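Local coordinates for protein aspartate--tRNA(Asp/Asn) ligase (Sulfolobus tokodaii, PDB 1WYD) that activates L-aspartate with ATP and transfers it to tRNA(Asp) and, because its tRNA specificity is relaxed, also to tRNA(Asn), at residues P159-S164 and E181-A185; A163-E167 and F380-L384; P188-E193 and S225-E229; P217-A221 and Q412-V418. All coordinates share one frame. Residues are numbered along the deposited sequence.

Interaction 1: residues P159-S164 and E181-A185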
loop_
_atom_site.group_PDB
_atom_site.type_symbol
_atom_site.label_atom_id
_atom_site.label_comp_id
_atom_site.label_asym_id
_atom_site.label_seq_id
_atom_site.Cartn_x
_atom_site.Cartn_y
_atom_site.Cartn_z
ATOM N N PRO B 159 -5.773 -5.735 9.629
ATOM C CA PRO B 159 -6.330 -4.694 10.526
ATOM C C PRO B 159 -5.215 -3.897 11.184
ATOM O O PRO B 159 -4.173 -4.444 11.594
ATOM C CB PRO B 159 -7.090 -5.498 11.569
ATOM C CG PRO B 159 -7.381 -6.760 10.899
ATOM C CD PRO B 159 -6.184 -7.088 10.032
ATOM N N LYS B 160 -5.421 -2.595 11.242
ATOM C CA LYS B 160 -4.459 -1.734 11.888
ATOM C C LYS B 160 -4.856 -1.463 13.356
ATOM O O LYS B 160 -3.987 -1.219 14.194
ATOM C CB LYS B 160 -4.275 -0.430 11.098
ATOM C CG LYS B 160 -3.757 -0.599 9.668
ATOM C CD LYS B 160 -2.536 -1.497 9.664
ATOM C CE LYS B 160 -2.270 -2.094 8.320
ATOM N NZ LYS B 160 -1.201 -3.069 8.387
ATOM N N ILE B 161 -6.150 -1.492 13.646
ATOM C CA ILE B 161 -6.631 -1.383 15.018
ATOM C C ILE B 161 -6.902 -2.759 15.582
ATOM O O ILE B 161 -7.706 -3.507 15.008
ATOM C CB ILE B 161 -7.938 -0.558 15.106
ATOM C CG1 ILE B 161 -7.661 0.879 14.693
ATOM C CG2 ILE B 161 -8.498 -0.621 16.558
ATOM C CD1 ILE B 161 -8.884 1.715 14.558
ATOM N N ILE B 162 -6.254 -3.078 16.709
ATOM C CA ILE B 162 -6.317 -4.414 17.287
ATOM C C ILE B 162 -6.688 -4.389 18.765
ATOM O O ILE B 162 -6.530 -3.364 19.417
ATOM C CB ILE B 162 -4.975 -5.113 17.124
ATOM C CG1 ILE B 162 -3.862 -4.342 17.855
ATOM C CG2 ILE B 162 -4.683 -5.341 15.598
ATOM C CD1 ILE B 162 -2.512 -5.100 17.881
ATOM N N ALA B 163 -7.168 -5.510 19.282
ATOM C CA ALA B 163 -7.572 -5.566 20.666
ATOM C C ALA B 163 -6.387 -5.579 21.636
ATOM O O ALA B 163 -6.350 -4.793 22.554
ATOM C CB ALA B 163 -8.497 -6.738 20.922
ATOM N N SER B 164 -5.439 -6.489 21.447
ATOM C CA SER B 164 -4.319 -6.593 22.375
ATOM C C SER B 164 -3.053 -6.858 21.605
ATOM O O SER B 164 -3.109 -7.314 20.484
ATOM C CB SER B 164 -4.569 -7.676 23.436
ATOM O OG SER B 164 -4.783 -8.952 22.846
ATOM N N GLU B 181 -10.526 0.489 24.914
ATOM C CA GLU B 181 -9.221 0.987 24.701
ATOM C C GLU B 181 -8.619 -0.057 23.729
ATOM O O GLU B 181 -8.289 -1.151 24.150
ATOM C CB GLU B 181 -8.453 1.020 25.996
ATOM C CG GLU B 181 -7.221 1.858 25.859
ATOM C CD GLU B 181 -6.218 1.620 26.949
ATOM O OE1 GLU B 181 -6.288 0.594 27.669
ATOM O OE2 GLU B 181 -5.341 2.466 27.073
ATOM N N ALA B 182 -8.605 0.245 22.435
ATOM C CA ALA B 182 -7.826 -0.607 21.485
ATOM C C ALA B 182 -6.511 0.051 21.162
ATOM O O ALA B 182 -6.166 1.085 21.735
ATOM C CB ALA B 182 -8.618 -0.913 20.246
ATOM N N PHE B 183 -5.756 -0.549 20.259
ATOM C CA PHE B 183 -4.439 -0.053 19.922
ATOM C C PHE B 183 -4.071 -0.136 18.395
ATOM O O PHE B 183 -4.655 -0.900 17.601
ATOM C CB PHE B 183 -3.379 -0.799 20.755
ATOM C CG PHE B 183 -3.736 -0.983 22.233
ATOM C CD1 PHE B 183 -4.317 -2.179 22.689
ATOM C CD2 PHE B 183 -3.447 0.027 23.174
ATOM C CE1 PHE B 183 -4.655 -2.328 24.063
ATOM C CE2 PHE B 183 -3.773 -0.123 24.529
ATOM C CZ PHE B 183 -4.376 -1.298 24.970
ATOM N N LEU B 184 -3.068 0.660 18.036
ATOM C CA LEU B 184 -2.527 0.693 16.729
ATOM C C LEU B 184 -1.467 -0.453 16.594
ATOM O O LEU B 184 -0.498 -0.573 17.396
ATOM C CB LEU B 184 -1.888 2.077 16.493
ATOM C CG LEU B 184 -2.724 3.240 15.994
ATOM C CD1 LEU B 184 -1.851 4.371 15.442
ATOM C CD2 LEU B 184 -3.710 2.806 14.929
ATOM N N ALA B 185 -1.667 -1.292 15.596
ATOM C CA ALA B 185 -0.747 -2.413 15.337
ATOM C C ALA B 185 0.690 -1.964 15.132
ATOM O O ALA B 185 0.926 -0.915 14.566
ATOM C CB ALA B 185 -1.230 -3.191 14.124
HETATM O O HOH W 1 -8.701 -3.829 23.138
#

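Interaction 2: residues A163-E167 and F380-L384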
loop_
_atom_site.group_PDB
_atom_site.type_symbol
_atom_site.label_atom_id
_atom_site.label_comp_id
_atom_site.label_asym_id
_atom_site.label_seq_id
_atom_site.Cartn_x
_atom_site.Cartn_y
_atom_site.Cartn_z
ATOM N N ALA B 163 -7.168 -5.510 19.282
ATOM C CA ALA B 163 -7.572 -5.566 20.666
ATOM C C ALA B 163 -6.387 -5.579 21.636
ATOM O O ALA B 163 -6.350 -4.793 22.554
ATOM C CB ALA B 163 -8.497 -6.738 20.922
ATOM N N SER B 164 -5.439 -6.489 21.447
ATOM C CA SER B 164 -4.319 -6.593 22.375
ATOM C C SER B 164 -3.053 -6.858 21.605
ATOM O O SER B 164 -3.109 -7.314 20.484
ATOM C CB SER B 164 -4.569 -7.676 23.436
ATOM O OG SER B 164 -4.783 -8.952 22.846
ATOM N N ALA B 165 -1.913 -6.568 22.217
ATOM C CA ALA B 165 -0.607 -6.669 21.573
ATOM C C ALA B 165 -0.188 -8.105 21.331
ATOM O O ALA B 165 -0.586 -9.014 22.074
ATOM C CB ALA B 165 0.435 -5.980 22.448
ATOM N N THR B 166 0.655 -8.306 20.320
ATOM C CA THR B 166 1.135 -9.643 19.990
ATOM C C THR B 166 2.373 -9.969 20.815
ATOM O O THR B 166 2.562 -11.105 21.246
ATOM C CB THR B 166 1.372 -9.742 18.480
ATOM O OG1 THR B 166 0.118 -10.018 17.845
ATOM C CG2 THR B 166 2.272 -10.946 18.100
ATOM N N GLU B 167 3.209 -8.967 21.041
ATOM C CA GLU B 167 4.343 -9.113 21.949
ATOM C C GLU B 167 4.261 -8.107 23.108
ATOM O O GLU B 167 4.526 -6.919 22.911
ATOM C CB GLU B 167 5.676 -8.966 21.201
ATOM C CG GLU B 167 5.795 -9.770 19.901
ATOM C CD GLU B 167 6.659 -9.063 18.867
ATOM O OE1 GLU B 167 7.767 -8.612 19.238
ATOM O OE2 GLU B 167 6.243 -8.943 17.689
ATOM N N PHE B 380 -2.913 -15.173 25.309
ATOM C CA PHE B 380 -2.595 -15.127 23.872
ATOM C C PHE B 380 -3.424 -16.104 23.071
ATOM O O PHE B 380 -3.015 -16.534 21.990
ATOM C CB PHE B 380 -1.091 -15.346 23.636
ATOM C CG PHE B 380 -0.258 -14.223 24.164
ATOM C CD1 PHE B 380 0.206 -14.245 25.488
ATOM C CD2 PHE B 380 -0.007 -13.107 23.378
ATOM C CE1 PHE B 380 0.960 -13.179 26.007
ATOM C CE2 PHE B 380 0.732 -12.027 23.885
ATOM C CZ PHE B 380 1.220 -12.066 25.200
ATOM N N GLU B 381 -4.601 -16.437 23.605
ATOM C CA GLU B 381 -5.542 -17.351 22.957
ATOM C C GLU B 381 -5.900 -16.846 21.559
ATOM O O GLU B 381 -6.015 -17.652 20.631
ATOM C CB GLU B 381 -6.810 -17.547 23.809
ATOM C CG GLU B 381 -7.653 -18.791 23.517
ATOM C CD GLU B 381 -6.857 -20.016 23.062
ATOM O OE1 GLU B 381 -5.848 -20.381 23.716
ATOM O OE2 GLU B 381 -7.254 -20.647 22.059
ATOM N N PHE B 382 -6.042 -15.521 21.424
ATOM C CA PHE B 382 -6.306 -14.864 20.143
ATOM C C PHE B 382 -5.263 -15.191 19.048
ATOM O O PHE B 382 -5.558 -15.085 17.848
ATOM C CB PHE B 382 -6.416 -13.350 20.334
ATOM C CG PHE B 382 -5.089 -12.662 20.496
ATOM C CD1 PHE B 382 -4.421 -12.679 21.731
ATOM C CD2 PHE B 382 -4.501 -11.994 19.425
ATOM C CE1 PHE B 382 -3.190 -12.052 21.900
ATOM C CE2 PHE B 382 -3.271 -11.344 19.577
ATOM C CZ PHE B 382 -2.612 -11.373 20.819
ATOM N N PHE B 383 -4.065 -15.587 19.472
ATOM C CA PHE B 383 -3.003 -15.975 18.558
ATOM C C PHE B 383 -2.892 -17.499 18.443
ATOM O O PHE B 383 -2.728 -18.041 17.353
ATOM C CB PHE B 383 -1.676 -15.362 19.047
ATOM C CG PHE B 383 -0.528 -15.424 18.055
ATOM C CD1 PHE B 383 0.027 -14.234 17.544
ATOM C CD2 PHE B 383 0.051 -16.640 17.703
ATOM C CE1 PHE B 383 1.109 -14.253 16.655
ATOM C CE2 PHE B 383 1.130 -16.681 16.816
ATOM C CZ PHE B 383 1.664 -15.480 16.291
ATOM N N LEU B 384 -2.971 -18.183 19.574
ATOM C CA LEU B 384 -2.861 -19.636 19.635
ATOM C C LEU B 384 -3.936 -20.426 18.895
ATOM O O LEU B 384 -3.620 -21.421 18.221
ATOM C CB LEU B 384 -2.834 -20.080 21.088
ATOM C CG LEU B 384 -1.644 -19.562 21.890
ATOM C CD1 LEU B 384 -1.929 -19.833 23.376
ATOM C CD2 LEU B 384 -0.358 -20.245 21.429
#

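Interaction 3: residues P188-E193 and S225-E229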
loop_
_atom_site.group_PDB
_atom_site.type_symbol
_atom_site.label_atom_id
_atom_site.label_comp_id
_atom_site.label_asym_id
_atom_site.label_seq_id
_atom_site.Cartn_x
_atom_site.Cartn_y
_atom_site.Cartn_z
ATOM N N PRO B 188 2.006 -6.344 10.825
ATOM C CA PRO B 188 0.885 -7.218 10.491
ATOM C C PRO B 188 1.073 -8.652 11.009
ATOM O O PRO B 188 0.161 -9.477 10.771
ATOM C CB PRO B 188 0.849 -7.169 8.967
ATOM C CG PRO B 188 2.205 -6.838 8.571
ATOM C CD PRO B 188 2.917 -6.166 9.685
ATOM N N GLN B 189 2.193 -8.906 11.723
ATOM C CA GLN B 189 2.657 -10.239 12.159
ATOM C C GLN B 189 1.642 -11.390 12.188
ATOM O O GLN B 189 1.749 -12.327 11.384
ATOM C CB GLN B 189 3.394 -10.174 13.501
ATOM C CG GLN B 189 4.198 -11.435 13.819
ATOM C CD GLN B 189 5.202 -11.768 12.708
ATOM O OE1 GLN B 189 6.010 -10.915 12.345
ATOM N NE2 GLN B 189 5.147 -13.000 12.161
ATOM N N LEU B 190 0.716 -11.363 13.133
ATOM C CA LEU B 190 -0.241 -12.442 13.279
ATOM C C LEU B 190 -1.098 -12.616 12.034
ATOM O O LEU B 190 -1.319 -13.745 11.593
ATOM C CB LEU B 190 -1.166 -12.206 14.504
ATOM C CG LEU B 190 -2.443 -13.074 14.576
ATOM C CD1 LEU B 190 -2.114 -14.553 14.856
ATOM C CD2 LEU B 190 -3.432 -12.547 15.644
ATOM N N TYR B 191 -1.549 -11.505 11.450
ATOM C CA TYR B 191 -2.494 -11.560 10.343
ATOM C C TYR B 191 -1.892 -12.112 9.055
ATOM O O TYR B 191 -2.584 -12.835 8.317
ATOM C CB TYR B 191 -3.162 -10.218 10.151
ATOM C CG TYR B 191 -4.061 -9.872 11.352
ATOM C CD1 TYR B 191 -3.580 -9.073 12.399
ATOM C CD2 TYR B 191 -5.355 -10.389 11.460
ATOM C CE1 TYR B 191 -4.384 -8.760 13.513
ATOM C CE2 TYR B 191 -6.165 -10.092 12.565
ATOM C CZ TYR B 191 -5.664 -9.278 13.591
ATOM O OH TYR B 191 -6.439 -8.975 14.694
ATOM N N LYS B 192 -0.615 -11.822 8.810
ATOM C CA LYS B 192 0.022 -12.260 7.574
ATOM C C LYS B 192 0.353 -13.740 7.686
ATOM O O LYS B 192 0.277 -14.471 6.704
ATOM C CB LYS B 192 1.247 -11.390 7.214
ATOM C CG LYS B 192 2.396 -11.486 8.166
ATOM C CD LYS B 192 3.473 -10.462 7.866
ATOM C CE LYS B 192 4.733 -10.810 8.676
ATOM N NZ LYS B 192 5.860 -9.894 8.483
ATOM N N GLU B 193 0.651 -14.198 8.902
ATOM C CA GLU B 193 0.803 -15.634 9.139
ATOM C C GLU B 193 -0.502 -16.322 8.816
ATOM O O GLU B 193 -0.514 -17.333 8.115
ATOM C CB GLU B 193 1.206 -15.923 10.577
ATOM C CG GLU B 193 2.542 -15.308 10.974
ATOM C CD GLU B 193 3.147 -15.956 12.212
ATOM O OE1 GLU B 193 3.171 -17.209 12.295
ATOM O OE2 GLU B 193 3.642 -15.214 13.093
ATOM N N SER B 225 5.890 -0.389 6.736
ATOM C CA SER B 225 6.499 -1.677 6.888
ATOM C C SER B 225 6.167 -2.480 5.612
ATOM O O SER B 225 5.040 -2.420 5.096
ATOM C CB SER B 225 5.954 -2.306 8.178
ATOM O OG SER B 225 6.303 -3.682 8.370
ATOM N N MET B 226 7.186 -3.189 5.104
ATOM C CA MET B 226 7.111 -3.998 3.891
ATOM C C MET B 226 7.271 -5.456 4.314
ATOM O O MET B 226 8.392 -5.918 4.592
ATOM C CB MET B 226 8.222 -3.604 2.912
ATOM C CG MET B 226 8.405 -2.075 2.706
ATOM S SD MET B 226 9.920 -1.606 1.864
ATOM C CE MET B 226 9.524 -1.981 0.160
ATOM N N ASP B 227 6.155 -6.179 4.310
ATOM C CA ASP B 227 6.040 -7.501 4.949
ATOM C C ASP B 227 5.725 -8.598 3.983
ATOM O O ASP B 227 4.934 -8.411 3.026
ATOM C CB ASP B 227 4.944 -7.500 6.023
ATOM C CG ASP B 227 5.404 -6.853 7.291
ATOM O OD1 ASP B 227 6.070 -7.533 8.123
ATOM O OD2 ASP B 227 5.179 -5.664 7.535
ATOM N N VAL B 228 6.275 -9.770 4.283
ATOM C CA VAL B 228 6.187 -10.916 3.404
ATOM C C VAL B 228 6.113 -12.150 4.246
ATOM O O VAL B 228 6.875 -12.290 5.190
ATOM C CB VAL B 228 7.427 -10.947 2.518
ATOM C CG1 VAL B 228 7.556 -12.273 1.762
ATOM C CG2 VAL B 228 7.402 -9.743 1.584
ATOM N N GLU B 229 5.205 -13.049 3.909
ATOM C CA GLU B 229 5.016 -14.256 4.690
ATOM C C GLU B 229 4.831 -15.372 3.678
ATOM O O GLU B 229 4.069 -15.218 2.729
ATOM C CB GLU B 229 3.795 -14.122 5.645
ATOM C CG GLU B 229 3.825 -15.034 6.879
ATOM C CD GLU B 229 5.003 -14.789 7.837
ATOM O OE1 GLU B 229 5.371 -15.702 8.604
ATOM O OE2 GLU B 229 5.567 -13.673 7.869
#

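Interaction 4: residues P217-A221 and Q412-V418. With SO4 (sulfate ion), chain G.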
loop_
_atom_site.group_PDB
_atom_site.type_symbol
_atom_site.label_atom_id
_atom_site.label_comp_id
_atom_site.label_asym_id
_atom_site.label_seq_id
_atom_site.Cartn_x
_atom_site.Cartn_y
_atom_site.Cartn_z
ATOM N N PRO B 217 18.526 7.889 16.109
ATOM C CA PRO B 217 18.162 8.041 14.700
ATOM C C PRO B 217 17.260 6.909 14.237
ATOM O O PRO B 217 17.295 5.804 14.808
ATOM C CB PRO B 217 19.509 8.034 13.993
ATOM C CG PRO B 217 20.463 8.515 15.059
ATOM C CD PRO B 217 19.988 7.762 16.276
ATOM N N PHE B 218 16.407 7.217 13.262
ATOM C CA PHE B 218 15.528 6.232 12.654
ATOM C C PHE B 218 14.573 5.569 13.591
ATOM O O PHE B 218 14.509 4.345 13.661
ATOM C CB PHE B 218 16.350 5.198 11.904
ATOM C CG PHE B 218 16.885 5.728 10.645
ATOM C CD1 PHE B 218 18.127 6.349 10.625
ATOM C CD2 PHE B 218 16.103 5.698 9.488
ATOM C CE1 PHE B 218 18.619 6.888 9.467
ATOM C CE2 PHE B 218 16.582 6.243 8.313
ATOM C CZ PHE B 218 17.851 6.851 8.307
ATOM N N HIS B 219 13.807 6.384 14.308
ATOM C CA HIS B 219 12.830 5.838 15.199
ATOM C C HIS B 219 11.539 6.641 15.198
ATOM O O HIS B 219 11.041 6.997 16.274
ATOM C CB HIS B 219 13.397 5.803 16.598
ATOM C CG HIS B 219 14.127 4.548 16.912
ATOM N ND1 HIS B 219 15.405 4.301 16.453
ATOM C CD2 HIS B 219 13.766 3.466 17.640
ATOM C CE1 HIS B 219 15.790 3.105 16.865
ATOM N NE2 HIS B 219 14.822 2.585 17.602
ATOM N N LEU B 220 10.990 6.891 14.011
ATOM C CA LEU B 220 9.654 7.501 13.884
ATOM C C LEU B 220 8.554 6.683 14.595
ATOM O O LEU B 220 8.702 5.484 14.750
ATOM C CB LEU B 220 9.307 7.773 12.408
ATOM C CG LEU B 220 10.302 8.624 11.590
ATOM C CD1 LEU B 220 9.774 8.883 10.195
ATOM C CD2 LEU B 220 10.654 9.964 12.283
ATOM N N ALA B 221 7.490 7.339 15.080
ATOM C CA ALA B 221 6.426 6.626 15.760
ATOM C C ALA B 221 5.457 5.984 14.767
ATOM O O ALA B 221 4.839 4.941 15.052
ATOM C CB ALA B 221 5.628 7.605 16.726
ATOM N N GLN B 412 21.111 10.088 5.643
ATOM C CA GLN B 412 21.336 9.564 6.981
ATOM C C GLN B 412 20.294 10.062 8.001
ATOM O O GLN B 412 20.501 9.945 9.197
ATOM C CB GLN B 412 22.744 9.961 7.468
ATOM C CG GLN B 412 23.921 9.363 6.670
ATOM C CD GLN B 412 23.827 7.840 6.539
ATOM O OE1 GLN B 412 24.053 7.119 7.508
ATOM N NE2 GLN B 412 23.479 7.358 5.349
ATOM N N SER B 413 19.181 10.614 7.546
ATOM C CA SER B 413 18.117 10.968 8.503
ATOM C C SER B 413 16.745 10.549 7.995
ATOM O O SER B 413 16.336 10.884 6.878
ATOM C CB SER B 413 18.136 12.450 8.847
ATOM O OG SER B 413 17.083 12.791 9.751
ATOM N N VAL B 414 16.046 9.797 8.828
ATOM C CA VAL B 414 14.678 9.371 8.545
ATOM C C VAL B 414 13.691 10.541 8.434
ATOM O O VAL B 414 12.670 10.427 7.776
ATOM C CB VAL B 414 14.213 8.390 9.607
ATOM C CG1 VAL B 414 13.749 9.132 10.883
ATOM C CG2 VAL B 414 13.158 7.489 9.051
ATOM N N LYS B 415 14.008 11.671 9.048
ATOM C CA LYS B 415 13.101 12.819 8.970
ATOM C C LYS B 415 13.391 13.556 7.699
ATOM O O LYS B 415 12.670 14.447 7.307
ATOM C CB LYS B 415 13.289 13.764 10.156
ATOM C CG LYS B 415 13.234 13.089 11.515
ATOM C CD LYS B 415 14.214 13.792 12.479
ATOM C CE LYS B 415 13.651 15.119 12.944
ATOM N NZ LYS B 415 14.480 15.654 14.054
ATOM N N GLU B 416 14.495 13.199 7.076
ATOM C CA GLU B 416 14.783 13.709 5.760
ATOM C C GLU B 416 14.223 12.805 4.642
ATOM O O GLU B 416 14.198 13.203 3.481
ATOM C CB GLU B 416 16.270 13.906 5.618
ATOM C CG GLU B 416 16.890 14.692 6.733
ATOM C CD GLU B 416 17.797 15.768 6.211
ATOM O OE1 GLU B 416 18.467 15.549 5.148
ATOM O OE2 GLU B 416 17.846 16.830 6.876
ATOM N N ILE B 417 13.768 11.604 4.982
ATOM C CA ILE B 417 13.200 10.706 3.975
ATOM C C ILE B 417 11.664 10.761 3.998
ATOM O O ILE B 417 11.006 10.869 2.947
ATOM C CB ILE B 417 13.765 9.261 4.162
ATOM C CG1 ILE B 417 15.224 9.198 3.668
ATOM C CG2 ILE B 417 12.924 8.222 3.426
ATOM C CD1 ILE B 417 16.149 8.158 4.337
ATOM N N VAL B 418 11.097 10.744 5.208
ATOM C CA VAL B 418 9.656 10.691 5.331
ATOM C C VAL B 418 9.124 12.123 5.196
ATOM O O VAL B 418 9.472 13.003 5.998
ATOM C CB VAL B 418 9.232 10.002 6.638
ATOM C CG1 VAL B 418 7.738 10.097 6.870
ATOM C CG2 VAL B 418 9.708 8.573 6.651
HETATM S S SO4 G . 17.052 10.830 12.704
HETATM O O1 SO4 G . 18.453 11.219 12.849
HETATM O O2 SO4 G . 16.423 10.785 14.041
HETATM O O3 SO4 G . 17.002 9.502 12.068
HETATM O O4 SO4 G . 16.377 11.822 11.863
#

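Interaction 1: residues P159-S164 and E181-A185
Small side chains do the filling where segments 159-164 and 181-185 run antiparallel. The CB of Ala182 is a low bump fitted into the notch between the Ile162 carbonyl, whose O is 3.3 Å from Ala182 CB, and the side chain of Ile161, whose CG2 reaches Ala182 CB at 3.7 Å. At the other end Ala185 turns its methyl toward 159-164, where Ile162 lies against it: Ile162 CD1 is 4.1 Å from Ala185 CA, and Ile162 CG2 is 4.3 Å from Ala185 CB. Ile162 shares its sheet face with Phe183, whose ring edge is set against the Ala163 carbonyl (Phe183 CD1 to Ala163 O, 3.3 Å). Ile161 and Leu184 occupy the opposite face and touch loosely, Ile161 CG1 to Leu184 CD2 at 4.4 Å.

The backbones fix this register. Ile162 and Phe183 form a hydrogen-bonded pair (Ile162 N to Phe183 O, 2.8 Å; Phe183 N to Ile162 O, 3.0 Å), and Ala185 N adds a bond to Lys160 O at 2.7 Å. Beyond Ala163 and Ala182 the chains diverge, and a water links Ala163 O (2.6 Å) and Glu181 O (2.9 Å). In the second subunit, Arg422 bonds to Ile161 O and Phe420 packs on Pro159. Sequence and position are consistent with Pro159 being the proline that ends motif 1, the dimer-interface element of class II synthetases.

Interaction 2: residues A163-E167 and F380-L384
Two kinds of contact join the loop 163-167 to the short helix that follows Phe380: polar atoms meeting aromatic rings, and one apolar touch. The polar–aromatic group is the larger. Phe382, its CB directed at the loop, is met by three successive loop residues, on one face and at the edge. Ser164 OG sits over one face of its ring, 3.6 Å from Phe382 CE1, while at the ring edge Ala165 O lies 3.4 Å from Phe382 CZ and Thr166 OG1 lies 4.0 Å from Phe382 CE2. The Phe380 ring swings in beside it and meets two consecutive carbonyls, with Phe380 CE2 3.3 Å from Thr166 O and 3.8 Å from Ala165 O. The apolar touch is between Thr166 CG2 and Phe383 CE1, at 3.8 Å.

The two segments make no hydrogen bond with each other, so the fit rests on ring shape and van der Waals contact. Phe380 is at the N-cap position. Phe383 N donates to Phe380 O at 2.9 Å, and Leu384 N donates to Phe380 O, also at 2.9 Å; this first turn brings all three rings to the loop. Next along the loop, Glu167, a predicted aspartate-binding residue, bonds to Tyr330 rather than to this helix. Behind the rings, Phe382 and Phe383 pack on Leu190 of helix 189-199, Phe380 rests on Leu370 of helix 363-371, and Glu381 forms a salt bridge with Arg363 where that helix begins.

Interaction 3: residues P188-E193 and S225-E229
Two exceptionally short polar contacts converge on Asp227: Lys192 NZ lies 2.4 Å from Asp227 OD1 in a salt bridge, and Ser225 OG donates to Asp227 OD2 at 2.4 Å from the same strand. Both distances are below the usual range, and at 2.30 Å resolution their exact values deserve caution, but the carboxylate is clearly gripped at both oxygens. Lys192, its side chain extended beyond chi1, crosses from the helix to the strand and also passes Glu229, with CE 3.1 Å from Glu229 OE2; the charge pair Lys192 NZ to Glu229 OE2 is long, 3.8 Å. These three residues form a salt-bridge network. Pro188 adds a tight contact, its CD 3.2 Å from Asp227 OD2.

Gln189 NE2 bonds to Glu193 OE2 at 2.8 Å, one helical turn on. Glu193 OE1 and Glu229 OE1 are like charges 4.6 Å apart, and each side chain has a partner beyond the segments: His394 for Glu193, and Arg359, a predicted aspartate-binding residue, for Glu229. Residues 189-192 are themselves predicted to form part of the aspartate site, so the network probably belongs to the wall of that pocket. The axes of 189-193 and 225-229 approach to 8.5 Å at 40°, placing the helix over one face of the central sheet. Strand 222-231 runs there between strands 201-209 and 394-400, while Met226 and Val228 point away from the helix and pack against helix 128-150.

Interaction 4: residues P217-A221 and Q412-V418
Phe218 lays the face of its ring over the backbone N of Val414, with CD2 3.3 Å from Val414 CB, and reaches back past the start of the turn, with Phe218 CE1 3.6 Å from Gln412 O. Ile417 CD1 meets the ring edge, 4.4 Å from Phe218 CE2. Leu220 makes a second apolar patch: its CD2 touches Val414 CG1 at 3.5 Å and its CD1 touches Val418 CG2 at 3.6 Å. Val414 is thus held between the two side chains.

A sulfate, probably from the crystallisation liquor, bridges the segments where their backbones face each other. Phe218 N donates a 2.6 Å hydrogen bond to sulfate O3, and Val414 N gives the same O3 a weak one of 3.4 Å. Ser413 OG donates to sulfate O4 at a very short 2.4 Å. The start of the type I turn Ser413-Glu416 supplies Ser413 OG and Val414 N; Phe218 N comes from the other segment.

Phe218 O accepts a hydrogen bond from Arg403, a predicted ATP-binding residue of helix 401-409. By position between antiparallel strands 201-209 and 222-231, residues 217-221 belong to the motif 2 loop of class II synthetases, here packed against the chain that follows the motif 3 helix.

In the fold
All four contacts belong to the class II catalytic domain. Interactions 1 and 2 share Ala163 and Ser164, their centres 11 Å apart, so the chain leaving the small three-stranded sheet enters the loop of interaction 2 directly. Helix 189-199 ties both to interaction 3, whose centre is about 15 Å from each of theirs: Tyr191 packs on Pro159 and Ile162, and Leu190 on Phe382 and Phe383. Interaction 4 stands farther off, its centre about 22 Å from that of interaction 3 and about 29 Å from that of interaction 2, but residues 217-221 lead into strand 222-231 of the central sheet. Later segments 380-384 and 412-418 return to these early elements, bringing distant parts of the sequence together around the predicted aspartate and ATP sites.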